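Local coordinates for protein putative thioesterase (Syntrophus aciditrophicus SB, PDB 3HDU) that probably hydrolyses thioesters, with a hotdog fold of the PaaI thioesterase type, at residues V65-I70 against V108-P113; G75-M80 against A133-E138. All blocks are in the same frame, centred on the assembly; numbering follows the deposited sequence. Where two conformers were deposited one is given.

Contact 1: V65-I70 against V108-P113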
loop_
_atom_site.group_PDB
_atom_site.type_symbol
_atom_site.label_atom_id
_atom_site.label_comp_id
_atom_site.label_asym_id
_atom_site.label_seq_id
_atom_site.Cartn_x
_atom_site.Cartn_y
_atom_site.Cartn_z
ATOM N N VAL A 65 13.113 -17.026 6.022
ATOM C CA VAL A 65 12.836 -17.557 7.368
ATOM C C VAL A 65 11.934 -16.599 8.154
ATOM O O VAL A 65 10.939 -17.040 8.742
ATOM C CB VAL A 65 14.152 -17.847 8.167
ATOM C CG1 VAL A 65 13.869 -18.170 9.628
ATOM C CG2 VAL A 65 14.928 -18.987 7.524
ATOM N N ILE A 66 12.284 -15.308 8.151
ATOM C CA ILE A 66 11.501 -14.252 8.827
ATOM C C ILE A 66 10.071 -14.144 8.270
ATOM O O ILE A 66 9.118 -14.006 9.053
ATOM C CB ILE A 66 12.220 -12.872 8.751
ATOM C CG1 ILE A 66 13.452 -12.863 9.658
ATOM C CG2 ILE A 66 11.302 -11.707 9.174
ATOM C CD1 ILE A 66 14.379 -11.687 9.395
ATOM N N SER A 67 9.933 -14.218 6.938
ATOM C CA SER A 67 8.619 -14.162 6.278
ATOM C C SER A 67 7.757 -15.377 6.644
ATOM O O SER A 67 6.553 -15.220 6.847
ATOM C CB SER A 67 8.740 -14.015 4.748
ATOM O OG SER A 67 9.349 -15.141 4.129
ATOM N N SER A 68 8.370 -16.565 6.743
ATOM C CA SER A 68 7.658 -17.790 7.166
ATOM C C SER A 68 7.191 -17.711 8.621
ATOM O O SER A 68 6.041 -18.037 8.906
ATOM C CB SER A 68 8.521 -19.034 6.990
ATOM O OG SER A 68 8.773 -19.264 5.621
ATOM N N ALA A 69 8.080 -17.273 9.521
ATOM C CA ALA A 69 7.766 -17.112 10.951
ATOM C C ALA A 69 6.592 -16.152 11.186
ATOM O O ALA A 69 5.712 -16.440 12.001
ATOM C CB ALA A 69 8.991 -16.633 11.725
ATOM N N ILE A 70 6.599 -15.021 10.473
ATOM C CA ILE A 70 5.514 -14.022 10.528
ATOM C C ILE A 70 4.192 -14.625 10.013
ATOM O O ILE A 70 3.146 -14.445 10.640
ATOM C CB ILE A 70 5.900 -12.708 9.759
ATOM C CG1 ILE A 70 6.961 -11.938 10.558
ATOM C CG2 ILE A 70 4.684 -11.809 9.520
ATOM C CD1 ILE A 70 7.533 -10.716 9.857
ATOM N N VAL A 108 5.634 -7.701 4.634
ATOM C CA VAL A 108 6.688 -7.714 5.658
ATOM C C VAL A 108 7.716 -6.616 5.376
ATOM O O VAL A 108 8.258 -6.572 4.276
ATOM C CB VAL A 108 7.415 -9.096 5.709
ATOM C CG1 VAL A 108 8.552 -9.095 6.743
ATOM C CG2 VAL A 108 6.424 -10.212 6.017
ATOM N N GLU A 109 7.948 -5.754 6.380
ATOM C CA GLU A 109 8.925 -4.666 6.324
ATOM C C GLU A 109 10.068 -5.030 7.292
ATOM O O GLU A 109 9.820 -5.286 8.474
ATOM C CB GLU A 109 8.264 -3.338 6.717
ATOM C CG GLU A 109 6.877 -3.081 6.078
ATOM C CD GLU A 109 6.866 -3.182 4.557
ATOM O OE1 GLU A 109 7.843 -2.741 3.919
ATOM O OE2 GLU A 109 5.865 -3.685 4.002
ATOM N N TYR A 110 11.303 -5.047 6.788
ATOM C CA TYR A 110 12.498 -5.425 7.555
ATOM C C TYR A 110 13.315 -4.198 7.971
ATOM O O TYR A 110 13.732 -3.413 7.113
ATOM C CB TYR A 110 13.394 -6.327 6.697
ATOM C CG TYR A 110 12.762 -7.617 6.186
ATOM C CD1 TYR A 110 11.827 -7.606 5.135
ATOM C CD2 TYR A 110 13.145 -8.865 6.707
ATOM C CE1 TYR A 110 11.262 -8.795 4.646
ATOM C CE2 TYR A 110 12.598 -10.057 6.218
ATOM C CZ TYR A 110 11.652 -10.016 5.189
ATOM O OH TYR A 110 11.095 -11.170 4.695
ATOM N N LEU A 111 13.548 -4.049 9.277
ATOM C CA LEU A 111 14.350 -2.940 9.840
ATOM C C LEU A 111 15.849 -3.214 9.805
ATOM O O LEU A 111 16.649 -2.278 9.714
ATOM C CB LEU A 111 13.931 -2.633 11.280
ATOM C CG LEU A 111 12.557 -1.994 11.445
ATOM C CD1 LEU A 111 12.204 -1.890 12.923
ATOM C CD2 LEU A 111 12.527 -0.612 10.786
ATOM N N ARG A 112 16.222 -4.482 9.951
ATOM C CA ARG A 112 17.618 -4.920 9.878
ATOM C C ARG A 112 17.623 -6.429 9.571
ATOM O O ARG A 112 16.579 -7.080 9.733
ATOM C CB ARG A 112 18.351 -4.600 11.197
ATOM C CG ARG A 112 18.149 -5.601 12.348
ATOM C CD ARG A 112 18.619 -5.031 13.675
ATOM N NE ARG A 112 17.661 -4.079 14.247
ATOM C CZ ARG A 112 17.836 -3.386 15.381
ATOM N NH1 ARG A 112 18.962 -3.492 16.105
ATOM N NH2 ARG A 112 16.872 -2.557 15.798
ATOM N N PRO A 113 18.778 -6.993 9.139
ATOM C CA PRO A 113 18.829 -8.442 8.872
ATOM C C PRO A 113 18.908 -9.200 10.206
ATOM O O PRO A 113 19.717 -8.826 11.078
ATOM C CB PRO A 113 20.091 -8.611 8.018
ATOM C CG PRO A 113 20.940 -7.426 8.336
ATOM C CD PRO A 113 20.085 -6.343 8.910
#

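Contact 2: G75-M80 against A133-E138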
loop_
_atom_site.group_PDB
_atom_site.type_symbol
_atom_site.label_atom_id
_atom_site.label_comp_id
_atom_site.label_asym_id
_atom_site.label_seq_id
_atom_site.Cartn_x
_atom_site.Cartn_y
_atom_site.Cartn_z
ATOM N N GLY A 75 -1.014 -16.954 11.111
ATOM C CA GLY A 75 -1.925 -18.090 10.928
ATOM C C GLY A 75 -2.534 -18.600 12.224
ATOM O O GLY A 75 -3.725 -18.920 12.261
ATOM N N LEU A 76 -1.716 -18.670 13.275
ATOM C CA LEU A 76 -2.167 -19.057 14.615
ATOM C C LEU A 76 -3.083 -17.982 15.214
ATOM O O LEU A 76 -4.086 -18.320 15.835
ATOM C CB LEU A 76 -0.970 -19.314 15.540
ATOM C CG LEU A 76 -1.222 -19.766 16.985
ATOM C CD1 LEU A 76 -2.112 -20.988 17.036
ATOM C CD2 LEU A 76 0.098 -20.036 17.684
ATOM N N ALA A 77 -2.727 -16.702 15.044
ATOM C CA ALA A 77 -3.560 -15.580 15.518
ATOM C C ALA A 77 -4.916 -15.550 14.799
ATOM O O ALA A 77 -5.940 -15.257 15.426
ATOM C CB ALA A 77 -2.840 -14.246 15.351
ATOM N N ALA A 78 -4.903 -15.848 13.491
ATOM C CA ALA A 78 -6.122 -15.962 12.667
ATOM C C ALA A 78 -7.048 -17.049 13.229
ATOM O O ALA A 78 -8.237 -16.799 13.422
ATOM C CB ALA A 78 -5.771 -16.266 11.206
ATOM N N PHE A 79 -6.480 -18.228 13.505
ATOM C CA PHE A 79 -7.198 -19.364 14.119
ATOM C C PHE A 79 -7.894 -18.996 15.438
ATOM O O PHE A 79 -9.058 -19.353 15.643
ATOM C CB PHE A 79 -6.235 -20.552 14.347
ATOM C CG PHE A 79 -6.804 -21.654 15.205
ATOM C CD1 PHE A 79 -7.653 -22.612 14.655
ATOM C CD2 PHE A 79 -6.488 -21.733 16.572
ATOM C CE1 PHE A 79 -8.187 -23.636 15.452
ATOM C CE2 PHE A 79 -7.019 -22.750 17.380
ATOM C CZ PHE A 79 -7.870 -23.708 16.817
HETATM N N MSE A 80 -7.165 -18.304 16.321
HETATM C CA MSE A 80 -7.697 -17.878 17.633
HETATM C C MSE A 80 -8.839 -16.868 17.527
HETATM O O MSE A 80 -9.715 -16.840 18.396
HETATM C CB MSE A 80 -6.587 -17.323 18.540
HETATM C CG MSE A 80 -5.531 -18.343 18.915
HETATM SE SE MSE A 80 -6.215 -19.808 19.969
HETATM C CE MSE A 80 -4.765 -21.018 19.686
ATOM N N ALA A 133 -9.398 -12.413 8.400
ATOM C CA ALA A 133 -8.721 -12.105 9.664
ATOM C C ALA A 133 -7.456 -11.316 9.324
ATOM O O ALA A 133 -6.580 -11.843 8.635
ATOM C CB ALA A 133 -8.354 -13.379 10.396
ATOM N N VAL A 134 -7.381 -10.059 9.771
ATOM C CA VAL A 134 -6.217 -9.186 9.535
ATOM C C VAL A 134 -5.372 -9.199 10.805
ATOM O O VAL A 134 -5.876 -8.868 11.883
ATOM C CB VAL A 134 -6.653 -7.743 9.172
ATOM C CG1 VAL A 134 -5.450 -6.814 9.027
ATOM C CG2 VAL A 134 -7.456 -7.758 7.884
ATOM N N ILE A 135 -4.101 -9.589 10.668
ATOM C CA ILE A 135 -3.155 -9.688 11.788
ATOM C C ILE A 135 -1.965 -8.747 11.579
ATOM O O ILE A 135 -1.432 -8.652 10.465
ATOM C CB ILE A 135 -2.609 -11.144 11.961
ATOM C CG1 ILE A 135 -3.737 -12.130 12.303
ATOM C CG2 ILE A 135 -1.544 -11.214 13.060
ATOM C CD1 ILE A 135 -4.522 -12.609 11.119
ATOM N N ARG A 136 -1.573 -8.059 12.652
ATOM C CA ARG A 136 -0.382 -7.208 12.681
ATOM C C ARG A 136 0.637 -7.978 13.531
ATOM O O ARG A 136 0.289 -8.464 14.612
ATOM C CB ARG A 136 -0.692 -5.835 13.288
ATOM N N THR A 137 1.871 -8.118 13.037
ATOM C CA THR A 137 2.935 -8.841 13.755
ATOM C C THR A 137 4.188 -8.008 14.000
ATOM O O THR A 137 4.470 -7.065 13.266
ATOM C CB THR A 137 3.358 -10.124 13.012
ATOM O OG1 THR A 137 3.816 -9.789 11.699
ATOM C CG2 THR A 137 2.199 -11.089 12.917
ATOM N N GLU A 138 4.915 -8.367 15.056
ATOM C CA GLU A 138 6.197 -7.759 15.403
ATOM C C GLU A 138 7.164 -8.902 15.662
ATOM O O GLU A 138 6.875 -9.747 16.503
ATOM C CB GLU A 138 6.094 -6.904 16.662
ATOM C CG GLU A 138 5.132 -5.734 16.575
ATOM C CD GLU A 138 5.070 -4.921 17.861
ATOM O OE1 GLU A 138 5.919 -5.109 18.757
ATOM O OE2 GLU A 138 4.167 -4.069 17.983
#

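Contact 1: V65-I70 against V108-P113
I66 and Y110 pass each other in opposite senses, the isoleucine reaching out from helix 58-85 and the tyrosine from the end of strand 101-110. I66 lays its CG2 methyl obliquely against the ring, 3.6 Å from Y110 CE2, while CD1, at the far end of the same side chain, lies 4.0 Å from that carbon. The ring is thus met by both branches of I66 along its CD2-CE2 side. Y110 CG is anti to the carbonyl carbon (chi1 -58°), and although the CB itself is not aimed at the helix, this turn carries the phenol end to it. There Y110 OH rests 3.7 Å from S67 CB, a packing contact, and spends its hydrogen bond on the backbone O of G63, one turn before S67. One ring face is covered by V108 CG1 from the same strand, 3.4 Å above the plane and toward the rim. V108 and I70 meet differently, tip to tip, with I70 CD1 3.7 Å from V108 CG1 and 4.0 Å from V108 CG2. A leucine in place of Y110 would probably leave the carbonyl of G63 without its phenol mate and I66 without a flat surface to lie along. S67 OG bonds instead to the backbone O of G64 and to S67 OG of the second subunit, where V108 and E109 also extend the sheet as an antiparallel ladder. A long helix packed on an antiparallel sheet that continues into a partner chain is the hallmark of the hotdog-fold dimer.

Contact 2: G75-M80 against A133-E138
A77 and A78, neighbours on helix 58-85, meet I135 of strand 132-141, and everything that passes between helix and strand here is apolar. I135 supplies the larger share of the strand's surface by straddling the two alanines with different branches. Its CG1 is 3.8 Å from A77 CB, and CG2 is 4.0 Å from the same methyl, so that A77 sits against the fork of the side chain. The end of the longer branch turns across the helix: chi2 of 82° brings I135 CD1 to A78, 3.9 Å from A78 CB. A second methyl contact completes the packing, A78 CB standing 4.0 Å from A133 CB, two residues back along the strand. With methyls in place of longer chains at A77, A78 and A133, the backbones come near, and the CA atoms of A78 and A133 are 5.5 Å apart.

The hydrogen bonds of both segments to their surroundings lead away from the interface. A77 O accepts one from N125 ND2 on strand 118-128, and the strand spends its own amides and carbonyls on its two sheet neighbours, I135 pairing with V152 and V134 with V126 and R127. L76 and F79 point away from this strand, and with M80, a selenomethionine, they pack against V16 of helix 7-22. The segments' axes cross at 133° with a closest approach of 8.4 Å. A central helix wrapped by an antiparallel sheet, the sausage in its bun, is what defines the hotdog fold.

Both contacts fasten the same helix, 58-85, to the same antiparallel sheet, and both are buried, yet they differ in their neighbourhood. The centre of contact 2 is about 7 Å from the chain centre, on an interior strand, whereas that of contact 1 is about 12 Å from it, on 101-110, an outermost strand within the chain that pairs with the second subunit. Chemistry follows place: small methyls and one isoleucine suffice inside, while the interface end adds an aromatic ring and hydroxyls with partners among backbone carbonyls and another chain. The two centres are about 15 Å apart, and I70 of contact 1 also packs on T137 of contact 2's strand, so the two contacts touch directly.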